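Local structure of ribonuclease VapC (Haemophilus influenzae, 6NKL) at residues B[7-10]-B[11-14]. The protein probably acts as the toxic component of a toxin-antitoxin system, a magnesium-dependent ribonuclease of the PIN-domain family. Numbering follows the deposited sequence.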
loop_
_atom_site.group_PDB
_atom_site.type_symbol
_atom_site.label_atom_id
_atom_site.label_comp_id
_atom_site.label_asym_id
_atom_site.label_seq_id
_atom_site.Cartn_x
_atom_site.Cartn_y
_atom_site.Cartn_z
ATOM N N THR B 7 1.645 11.282 6.603
ATOM C CA THR B 7 0.981 11.053 7.885
ATOM C C THR B 7 1.625 11.854 9.012
ATOM O O THR B 7 0.928 12.325 9.911
ATOM C CB THR B 7 1.025 9.562 8.202
ATOM O OG1 THR B 7 0.522 8.826 7.079
ATOM C CG2 THR B 7 0.224 9.245 9.456
ATOM N N ASN B 8 2.956 12.006 8.994
ATOM C CA ASN B 8 3.645 12.705 10.086
ATOM C C ASN B 8 3.284 14.182 10.139
ATOM O O ASN B 8 3.129 14.736 11.228
ATOM C CB ASN B 8 5.167 12.576 9.962
ATOM C CG ASN B 8 5.666 11.174 10.247
ATOM O OD1 ASN B 8 6.654 10.738 9.681
ATOM N ND2 ASN B 8 4.979 10.459 11.116
ATOM N N ILE B 9 3.163 14.844 8.985
ATOM C CA ILE B 9 2.847 16.269 9.001
ATOM C C ILE B 9 1.415 16.488 9.456
ATOM O O ILE B 9 1.110 17.496 10.101
ATOM C CB ILE B 9 3.106 16.912 7.624
ATOM C CG1 ILE B 9 3.089 18.429 7.720
ATOM C CG2 ILE B 9 2.029 16.588 6.643
ATOM C CD1 ILE B 9 4.188 18.966 8.510
ATOM N N ILE B 10 0.510 15.563 9.137
ATOM C CA ILE B 10 -0.865 15.685 9.616
ATOM C C ILE B 10 -0.937 15.536 11.135
ATOM O O ILE B 10 -1.675 16.264 11.806
ATOM C CB ILE B 10 -1.745 14.652 8.913
ATOM C CG1 ILE B 10 -1.793 15.017 7.428
ATOM C CG2 ILE B 10 -3.113 14.578 9.575
ATOM C CD1 ILE B 10 -2.707 14.183 6.630
ATOM N N ILE B 11 -0.238 14.552 11.682
ATOM C CA ILE B 11 -0.141 14.396 13.130
ATOM C C ILE B 11 0.431 15.662 13.754
ATOM O O ILE B 11 -0.105 16.202 14.727
ATOM C CB ILE B 11 0.739 13.182 13.461
ATOM C CG1 ILE B 11 0.024 11.883 13.133
ATOM C CG2 ILE B 11 1.169 13.202 14.911
ATOM C CD1 ILE B 11 0.990 10.762 12.912
ATOM N N TYR B 12 1.539 16.144 13.205
ATOM C CA TYR B 12 2.130 17.384 13.694
ATOM C C TYR B 12 1.106 18.504 13.733
ATOM O O TYR B 12 1.040 19.269 14.699
ATOM C CB TYR B 12 3.294 17.787 12.801
ATOM C CG TYR B 12 4.037 19.007 13.290
ATOM C CD1 TYR B 12 5.028 18.898 14.254
ATOM C CD2 TYR B 12 3.753 20.256 12.790
ATOM C CE1 TYR B 12 5.716 19.985 14.683
ATOM C CE2 TYR B 12 4.443 21.352 13.216
ATOM C CZ TYR B 12 5.422 21.217 14.165
ATOM O OH TYR B 12 6.117 22.325 14.596
ATOM N N LEU B 13 0.292 18.612 12.696
ATOM C CA LEU B 13 -0.646 19.723 12.611
ATOM C C LEU B 13 -1.811 19.560 13.569
ATOM O O LEU B 13 -2.453 20.548 13.913
ATOM C CB LEU B 13 -1.147 19.866 11.169
ATOM C CG LEU B 13 -0.099 20.505 10.282
ATOM C CD1 LEU B 13 -0.539 20.399 8.872
ATOM C CD2 LEU B 13 0.089 21.945 10.700
ATOM N N MET B 14 -2.093 18.339 14.011
ATOM C CA MET B 14 -3.110 18.164 15.034
ATOM C C MET B 14 -2.614 18.639 16.385
ATOM O O MET B 14 -3.426 19.007 17.230
ATOM C CB MET B 14 -3.513 16.697 15.149
ATOM C CG MET B 14 -4.164 16.145 13.921
ATOM S SD MET B 14 -4.403 14.360 13.991
ATOM C CE MET B 14 -5.200 14.172 12.373
#
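Ile10 and Met14 meet one turn apart on helix 7-15, where the straight methionine chain lays its terminal methyl against a branch of the isoleucine. With CG2 of Ile10 set anti to its backbone N, this methyl projects toward the next turn, and the methionine chain, extended beyond CG, runs back along the helix until Met14 CE meets Ile10 CG2 at 3.5 Å. The unbranched, flexible thioether suits this place, since its chain can pass the carbonyl of Ile10 and still bring a methyl to the branch.

A looser pairing joins Thr7 to Ile11: CG2 of the threonine and CD1 of the isoleucine lie 3.9 Å apart. Threonine serves two needs, its methyl packing on Ile11 while OG1 hydrogen-bonds to Thr40 and Glu43 of helix 38-49, on which Ile10 (at Thr40) and Met14 (at Leu44) also pack. Elsewhere Ile9 reaches loosely toward both Tyr12 and Leu13, its CG1 standing 4.3 Å from Leu13 CD1 and its CD1 approaching the tyrosine ring obliquely. Ile9, Ile10, Ile11 and Leu13 are wholly apolar, as suits buried positions; the partly exposed Tyr12 brings a ring that also meets His116.

Beneath run successive i+4 bonds, nearly straight from Ile11 N to Thr7 O (170°) but more bent from Met14 N to Ile10 O (138°). The chain of a different protein sets basic side chains on Thr7 and Asn8, an apolar one on Ile11 and an aromatic one on Met14. The arrangement is that of the first helix of a PIN domain, following strand 2-5 beside the predicted magnesium ligands Asp6 and Asp99.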